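Local coordinates for protein D-aminopeptidase (Burkholderia sp. LK4, PDB 5TZB) that probably hydrolyses peptides or amides that carry an N-terminal beta-amino acid, as a beta-aminopeptidase of the Ntn-hydrolase group, at residues H117-V122 and V145-D150; G151-I156 and G188-E193. All blocks are in the same frame, centred on the assembly; numbering follows the deposited sequence.

Overall arrangement
Contact 1 and contact 2 follow one another along the chain, with centres about 13 Å apart, and both are buried. Contact 1 belongs to the regular core: it sets the start of helix 119-129 against strand 144-148 inside a beta-alpha-beta unit, and its chemistry is wholly apolar across the gap. Contact 2 lies somewhat farther from the centre of the chain, where the loop that leaves that same strand meets the region around the short strand 190-191; here leucine and isoleucine packing is joined by a water bridge between backbones. The two adjoin through Met-189, whose methyl end packs against Thr-148 and Asp-150, and through Ile-156 beside Tyr-149.

Contact 1: H117-V122 and V145-D150; sequences HSVGAV and VMETYD
Val-119 and Val-122, on the first turn of helix 119-129, close over Val-145 of strand 144-148 in a small, wholly apolar cluster. In the tight part, CG1 of Val-145 sits between the two helix valines, 3.8 Å from CG1 of Val-122 and 3.9 Å from CG1 of Val-119. Since Val-145 holds CG1 opposite the backbone N (chi1 -178°), that methyl reaches both helix valines, while its CG2 meets Val-122 CG1 alone. The side chains of Val-119 and Val-145 lie alongside each other, pointing opposite ways. Val-119 uses its second branch elsewhere, CG2 resting 3.6 Å from CB of Glu-147 and crossing that side chain at roughly a right angle.

The packing thins toward the loop ends. NE2 of His-117 and CE1 of Tyr-149 stay 5.3 Å apart; the ring of His-117 meets Trp-157 of its own chain, and that of Tyr-149 meets Trp-140 of the second subunit, so the looser side is lined by protein. Glu-147 takes part with its methylenes alone. Bent at chi2 (78°), it lends them to Val-119 and turns its carboxylate elsewhere. Each carboxylate oxygen of this buried side chain thus has a hydrogen-bond partner, OE1 with Thr-116 OG1 and OE2 with Asp-94 N. The helix-strand seam of this beta-alpha-beta unit therefore rests on dispersion and burial, with the carboxylate of Glu-147 held by partners outside the two segments.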
ATOM      1  N   HIS C 117      25.080  -7.219   2.122  1.00 18.54           N
ATOM      2  CA  HIS C 117      25.993  -6.207   2.623  1.00 20.46           C
ATOM      3  C   HIS C 117      26.751  -5.463   1.518  1.00 21.73           C
ATOM      4  O   HIS C 117      27.588  -4.614   1.797  1.00 23.37           O
ATOM      5  CB  HIS C 117      26.962  -6.845   3.620  1.00 20.87           C
ATOM      6  CG  HIS C 117      26.299  -7.242   4.905  1.00 20.93           C
ATOM      7  ND1 HIS C 117      26.959  -7.890   5.927  1.00 21.66           N
ATOM      8  CD2 HIS C 117      25.029  -7.052   5.338  1.00 20.69           C
ATOM      9  CE1 HIS C 117      26.121  -8.103   6.926  1.00 21.34           C
ATOM     10  NE2 HIS C 117      24.942  -7.599   6.595  1.00 21.42           N
ATOM     11  N   SER C 118      26.421  -5.754   0.270  1.00 20.97           N
ATOM     12  CA  SER C 118      27.083  -5.109  -0.853  1.00 20.63           C
ATOM     13  C   SER C 118      26.154  -4.199  -1.670  1.00 20.50           C
ATOM     14  O   SER C 118      26.575  -3.626  -2.680  1.00 21.55           O
ATOM     15  CB  SER C 118      27.695  -6.178  -1.773  1.00 20.15           C
ATOM     16  OG  SER C 118      28.671  -6.945  -1.094  1.00 20.60           O
ATOM     17  N   VAL C 119      24.899  -4.074  -1.248  1.00 18.87           N
ATOM     18  CA  VAL C 119      23.909  -3.304  -2.009  1.00 19.19           C
ATOM     19  C   VAL C 119      24.314  -1.847  -2.263  1.00 19.49           C
ATOM     20  O   VAL C 119      24.194  -1.352  -3.386  1.00 16.20           O
ATOM     21  CB  VAL C 119      22.536  -3.331  -1.311  1.00 18.63           C
ATOM     22  CG1 VAL C 119      21.553  -2.289  -1.949  1.00 16.60           C
ATOM     23  CG2 VAL C 119      21.956  -4.750  -1.369  1.00 18.49           C
ATOM     24  N   GLY C 120      24.798  -1.165  -1.230  1.00 19.31           N
ATOM     25  CA  GLY C 120      25.187   0.222  -1.371  1.00 18.62           C
ATOM     26  C   GLY C 120      26.336   0.462  -2.341  1.00 19.95           C
ATOM     27  O   GLY C 120      26.282   1.382  -3.176  1.00 18.88           O
ATOM     28  N   ALA C 121      27.380  -0.359  -2.229  1.00 20.39           N
ATOM     29  CA  ALA C 121      28.538  -0.229  -3.107  1.00 21.32           C
ATOM     30  C   ALA C 121      28.112  -0.461  -4.566  1.00 21.62           C
ATOM     31  O   ALA C 121      28.535   0.261  -5.464  1.00 21.80           O
ATOM     32  CB  ALA C 121      29.651  -1.208  -2.695  1.00 20.69           C
ATOM     33  N   VAL C 122      27.267  -1.461  -4.788  1.00 20.84           N
ATOM     34  CA  VAL C 122      26.752  -1.749  -6.123  1.00 20.53           C
ATOM     35  C   VAL C 122      25.880  -0.612  -6.645  1.00 20.04           C
ATOM     36  O   VAL C 122      26.007  -0.195  -7.806  1.00 19.21           O
ATOM     37  CB  VAL C 122      25.946  -3.078  -6.144  1.00 18.85           C
ATOM     38  CG1 VAL C 122      25.135  -3.210  -7.437  1.00 18.00           C
ATOM     39  CG2 VAL C 122      26.895  -4.283  -5.925  1.00 18.80           C
ATOM     40  N   VAL C 145      18.716  -1.991  -6.979  1.00 16.49           N
ATOM     41  CA  VAL C 145      19.594  -3.064  -6.552  1.00 17.17           C
ATOM     42  C   VAL C 145      18.830  -3.885  -5.531  1.00 18.14           C
ATOM     43  O   VAL C 145      18.188  -3.324  -4.637  1.00 16.87           O
ATOM     44  CB  VAL C 145      20.913  -2.548  -5.953  1.00 17.77           C
ATOM     45  CG1 VAL C 145      21.818  -3.719  -5.559  1.00 18.02           C
ATOM     46  CG2 VAL C 145      21.631  -1.658  -6.952  1.00 17.35           C
ATOM     47  N   MET C 146      18.839  -5.207  -5.711  1.00 18.95           N
ATOM     48  CA  MET C 146      18.154  -6.110  -4.800  1.00 17.58           C
ATOM     49  C   MET C 146      19.152  -7.146  -4.321  1.00 18.14           C
ATOM     50  O   MET C 146      20.256  -7.227  -4.858  1.00 18.48           O
ATOM     51  CB  MET C 146      16.945  -6.741  -5.487  1.00 16.83           C
ATOM     52  CG  MET C 146      15.864  -5.705  -5.822  1.00 17.50           C
ATOM     53  SD  MET C 146      14.446  -6.386  -6.694  1.00 23.65           S
ATOM     54  CE  MET C 146      15.137  -6.557  -8.338  1.00 22.48           C
ATOM     55  N   GLU C 147      18.784  -7.933  -3.308  1.00 17.36           N
ATOM     56  CA  GLU C 147      19.757  -8.799  -2.664  1.00 17.66           C
ATOM     57  C   GLU C 147      19.160 -10.053  -2.045  1.00 17.97           C
ATOM     58  O   GLU C 147      17.961 -10.109  -1.772  1.00 17.66           O
ATOM     59  CB  GLU C 147      20.505  -8.026  -1.569  1.00 18.02           C
ATOM     60  CG  GLU C 147      19.613  -7.427  -0.479  1.00 17.51           C
ATOM     61  CD  GLU C 147      19.133  -8.453   0.566  1.00 18.56           C
ATOM     62  OE1 GLU C 147      19.804  -9.493   0.769  1.00 18.54           O
ATOM     63  OE2 GLU C 147      18.080  -8.201   1.190  1.00 18.34           O
ATOM     64  N   THR C 148      20.013 -11.047  -1.826  1.00 17.97           N
ATOM     65  CA  THR C 148      19.717 -12.138  -0.900  1.00 18.56           C
ATOM     66  C   THR C 148      20.984 -12.391  -0.050  1.00 18.39           C
ATOM     67  O   THR C 148      22.062 -11.871  -0.354  1.00 18.19           O
ATOM     68  CB  THR C 148      19.259 -13.415  -1.641  1.00 19.34           C
ATOM     69  OG1 THR C 148      20.267 -13.806  -2.572  1.00 20.11           O
ATOM     70  CG2 THR C 148      17.944 -13.158  -2.413  1.00 19.41           C
ATOM     71  N   TYR C 149      20.856 -13.182   1.009  1.00 19.28           N
ATOM     72  CA  TYR C 149      21.906 -13.312   2.026  1.00 20.59           C
ATOM     73  C   TYR C 149      22.766 -14.583   1.873  1.00 22.24           C
ATOM     74  O   TYR C 149      22.287 -15.692   2.117  1.00 22.68           O
ATOM     75  CB  TYR C 149      21.237 -13.261   3.405  1.00 21.10           C
ATOM     76  CG  TYR C 149      22.133 -13.517   4.590  1.00 23.84           C
ATOM     77  CD1 TYR C 149      22.921 -12.511   5.130  1.00 24.32           C
ATOM     78  CD2 TYR C 149      22.162 -14.773   5.196  1.00 25.79           C
ATOM     79  CE1 TYR C 149      23.748 -12.756   6.237  1.00 25.94           C
ATOM     80  CE2 TYR C 149      22.975 -15.027   6.296  1.00 26.97           C
ATOM     81  CZ  TYR C 149      23.762 -14.015   6.815  1.00 27.75           C
ATOM     82  OH  TYR C 149      24.568 -14.281   7.906  1.00 29.78           O
ATOM     83  N   ASP C 150      24.034 -14.419   1.488  1.00 22.40           N
ATOM     84  CA  ASP C 150      24.947 -15.553   1.328  1.00 23.91           C
ATOM     85  C   ASP C 150      25.909 -15.705   2.512  1.00 25.72           C
ATOM     86  O   ASP C 150      27.040 -16.128   2.340  1.00 26.19           O
ATOM     87  CB  ASP C 150      25.765 -15.437   0.025  1.00 23.10           C
ATOM     88  CG  ASP C 150      26.491 -14.088  -0.128  1.00 21.95           C
ATOM     89  OD1 ASP C 150      26.716 -13.378   0.869  1.00 22.81           O
ATOM     90  OD2 ASP C 150      26.875 -13.748  -1.266  1.00 19.96           O
TER

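Contact 2: G151-I156 and G188-E193; sequences GLLNDI and GMICHE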
ATOM      1  N   GLY C 151      25.443 -15.355   3.707  1.00 26.63           N
ATOM      2  CA  GLY C 151      26.277 -15.340   4.902  1.00 27.84           C
ATOM      3  C   GLY C 151      26.898 -16.658   5.325  1.00 28.97           C
ATOM      4  O   GLY C 151      27.897 -16.672   6.038  1.00 30.18           O
ATOM      5  N   LEU C 152      26.326 -17.772   4.880  1.00 29.10           N
ATOM      6  CA  LEU C 152      26.841 -19.084   5.261  1.00 30.30           C
ATOM      7  C   LEU C 152      28.094 -19.473   4.474  1.00 30.84           C
ATOM      8  O   LEU C 152      29.116 -19.848   5.062  1.00 32.53           O
ATOM      9  CB  LEU C 152      25.758 -20.151   5.086  1.00 31.73           C
ATOM     10  CG  LEU C 152      26.040 -21.480   5.796  1.00 34.61           C
ATOM     11  CD1 LEU C 152      26.100 -21.314   7.317  1.00 34.28           C
ATOM     12  CD2 LEU C 152      24.979 -22.496   5.414  1.00 35.61           C
ATOM     13  N   LEU C 153      28.013 -19.372   3.150  1.00 29.45           N
ATOM     14  CA  LEU C 153      29.105 -19.762   2.268  1.00 29.62           C
ATOM     15  C   LEU C 153      30.051 -18.619   1.943  1.00 28.97           C
ATOM     16  O   LEU C 153      31.183 -18.854   1.542  1.00 29.08           O
ATOM     17  CB  LEU C 153      28.551 -20.360   0.964  1.00 29.46           C
ATOM     18  CG  LEU C 153      27.742 -21.652   1.091  1.00 28.62           C
ATOM     19  CD1 LEU C 153      27.127 -22.054  -0.245  1.00 27.71           C
ATOM     20  CD2 LEU C 153      28.667 -22.760   1.608  1.00 30.20           C
ATOM     21  N   ASN C 154      29.582 -17.386   2.120  1.00 28.46           N
ATOM     22  CA  ASN C 154      30.356 -16.195   1.766  1.00 28.20           C
ATOM     23  C   ASN C 154      30.719 -15.372   2.994  1.00 27.95           C
ATOM     24  O   ASN C 154      29.952 -15.316   3.960  1.00 27.98           O
ATOM     25  CB  ASN C 154      29.564 -15.313   0.789  1.00 27.12           C
ATOM     26  CG  ASN C 154      30.314 -14.052   0.390  1.00 27.41           C
ATOM     27  OD1 ASN C 154      31.449 -14.116  -0.087  1.00 28.27           O
ATOM     28  ND2 ASN C 154      29.694 -12.895   0.620  1.00 26.52           N
ATOM     29  N   ASP C 155      31.876 -14.722   2.944  1.00 28.19           N
ATOM     30  CA  ASP C 155      32.292 -13.777   3.973  1.00 28.99           C
ATOM     31  C   ASP C 155      31.521 -12.470   3.773  1.00 27.93           C
ATOM     32  O   ASP C 155      32.046 -11.491   3.243  1.00 27.92           O
ATOM     33  CB  ASP C 155      33.809 -13.556   3.896  1.00 30.31           C
ATOM     34  CG  ASP C 155      34.316 -12.545   4.916  1.00 31.16           C
ATOM     35  OD1 ASP C 155      33.671 -12.368   5.972  1.00 30.13           O
ATOM     36  OD2 ASP C 155      35.375 -11.937   4.658  1.00 32.33           O
ATOM     37  N   ILE C 156      30.269 -12.459   4.209  1.00 27.91           N
ATOM     38  CA  ILE C 156      29.372 -11.373   3.843  1.00 27.82           C
ATOM     39  C   ILE C 156      29.719 -10.077   4.580  1.00 27.95           C
ATOM     40  O   ILE C 156      29.398  -8.986   4.100  1.00 27.08           O
ATOM     41  CB  ILE C 156      27.888 -11.747   4.095  1.00 25.12           C
ATOM     42  CG1 ILE C 156      26.966 -10.822   3.291  1.00 22.66           C
ATOM     43  CG2 ILE C 156      27.552 -11.746   5.602  1.00 25.32           C
ATOM     44  CD1 ILE C 156      25.483 -11.185   3.342  1.00 20.79           C
ATOM     45  N   GLY C 188      26.841 -17.672  -3.937  1.00 23.88           N
ATOM     46  CA  GLY C 188      26.869 -18.321  -2.640  1.00 23.81           C
ATOM     47  C   GLY C 188      25.516 -18.657  -2.044  1.00 22.91           C
ATOM     48  O   GLY C 188      25.411 -18.888  -0.837  1.00 23.39           O
ATOM     49  N   MET C 189      24.487 -18.731  -2.884  1.00 21.66           N
ATOM     50  CA  MET C 189      23.124 -18.902  -2.398  1.00 20.56           C
ATOM     51  C   MET C 189      22.685 -20.363  -2.234  1.00 21.44           C
ATOM     52  O   MET C 189      23.234 -21.286  -2.843  1.00 22.19           O
ATOM     53  CB  MET C 189      22.156 -18.165  -3.327  1.00 21.07           C
ATOM     54  CG  MET C 189      22.457 -16.669  -3.427  1.00 19.97           C
ATOM     55  SD  MET C 189      22.551 -15.900  -1.790  1.00 24.49           S
ATOM     56  CE  MET C 189      23.284 -14.313  -2.199  1.00 24.83           C
ATOM     57  N   ILE C 190      21.685 -20.541  -1.386  1.00 21.74           N
ATOM     58  CA  ILE C 190      21.184 -21.845  -0.978  1.00 21.92           C
ATOM     59  C   ILE C 190      19.660 -21.851  -1.067  1.00 19.65           C
ATOM     60  O   ILE C 190      19.005 -20.947  -0.554  1.00 18.76           O
ATOM     61  CB  ILE C 190      21.637 -22.167   0.455  1.00 21.91           C
ATOM     62  CG1 ILE C 190      23.165 -22.277   0.509  1.00 23.75           C
ATOM     63  CG2 ILE C 190      20.954 -23.420   0.977  1.00 19.40           C
ATOM     64  CD1 ILE C 190      23.735 -22.402   1.923  1.00 23.05           C
ATOM     65  N   CYS C 191      19.099 -22.853  -1.734  1.00 19.55           N
ATOM     66  CA  CYS C 191      17.656 -22.914  -1.956  1.00 19.01           C
ATOM     67  C   CYS C 191      17.105 -24.296  -1.607  1.00 20.23           C
ATOM     68  O   CYS C 191      17.629 -25.319  -2.050  1.00 21.32           O
ATOM     69  CB  CYS C 191      17.324 -22.547  -3.403  1.00 18.00           C
ATOM     70  SG  CYS C 191      15.558 -22.545  -3.800  1.00 21.68           S
ATOM     71  N   HIS C 192      16.062 -24.318  -0.785  1.00 20.34           N
ATOM     72  CA  HIS C 192      15.507 -25.566  -0.269  1.00 21.53           C
ATOM     73  C   HIS C 192      16.592 -26.497   0.288  1.00 22.76           C
ATOM     74  O   HIS C 192      16.537 -27.720   0.126  1.00 22.96           O
ATOM     75  CB  HIS C 192      14.671 -26.265  -1.347  1.00 21.20           C
ATOM     76  CG  HIS C 192      13.350 -25.596  -1.589  1.00 20.60           C
ATOM     77  ND1 HIS C 192      12.305 -25.678  -0.691  1.00 20.19           N
ATOM     78  CD2 HIS C 192      12.903 -24.836  -2.618  1.00 20.02           C
ATOM     79  CE1 HIS C 192      11.270 -24.998  -1.160  1.00 19.46           C
ATOM     80  NE2 HIS C 192      11.605 -24.484  -2.330  1.00 19.35           N
ATOM     81  N   GLU C 193      17.587 -25.881   0.928  1.00 23.21           N
ATOM     82  CA  GLU C 193      18.689 -26.587   1.569  1.00 22.98           C
ATOM     83  C   GLU C 193      19.485 -27.417   0.558  1.00 23.36           C
ATOM     84  O   GLU C 193      20.135 -28.399   0.917  1.00 22.76           O
ATOM     85  CB  GLU C 193      18.160 -27.448   2.718  1.00 23.43           C
ATOM     86  CG  GLU C 193      17.358 -26.621   3.707  1.00 23.39           C
ATOM     87  CD  GLU C 193      16.820 -27.426   4.873  1.00 22.68           C
ATOM     88  OE1 GLU C 193      15.584 -27.409   5.102  1.00 21.51           O
ATOM     89  OE2 GLU C 193      17.635 -28.045   5.576  1.00 22.84           O
TER
HETATM   90  O   HOH W   1      25.359 -19.085   1.791  1.00 24.28           O
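Leu-152 and Leu-153, neighbours in the loop after strand 144-148, both reach the end of Ile-190, and each crosses that side chain at about a right angle. CD2 of Leu-152 touches CD1 of Ile-190 at 3.7 Å; CD1 of Leu-153 lies 4.0 Å from CG1 of the same isoleucine and about as far from its CD1. Ile-190 is extended, with CG1 opposite its carbonyl carbon (chi1 -64°) and CD1 continuing outward (chi2 172°), which delivers the terminal methyl to both leucines.

A second kind of contact sets hydrocarbon against a backbone carbonyl. Leu-153 CD1 approaches Gly-188 O to 3.6 Å, and CB of the leucine is also near that oxygen. The backbones come closest at this point, with 5.6 Å between the CA atoms of Leu-153 and Gly-188.

The polar link is a water bridge. Leu-153 N donates to the water at 3.0 Å, and the water donates onward to Gly-188 O over 2.6 Å. One solvent molecule thus satisfies an amide and a carbonyl whose chains are not directly bonded, while the carbonyl also borders the leucine side chain.

Around this junction, Leu-152 and Leu-153 lean on Ala-364 of strand 364-366, and Leu-153 also on Val-366. Asn-154 continues the loop over Ile-63 and Thr-65 of strand 63-71. On the facing side, Ile-190 N bonds Asn-221 OD1, just beyond strand 213-220, and strand 190-191 pairs antiparallel with 194-195 as a two-stranded hairpin.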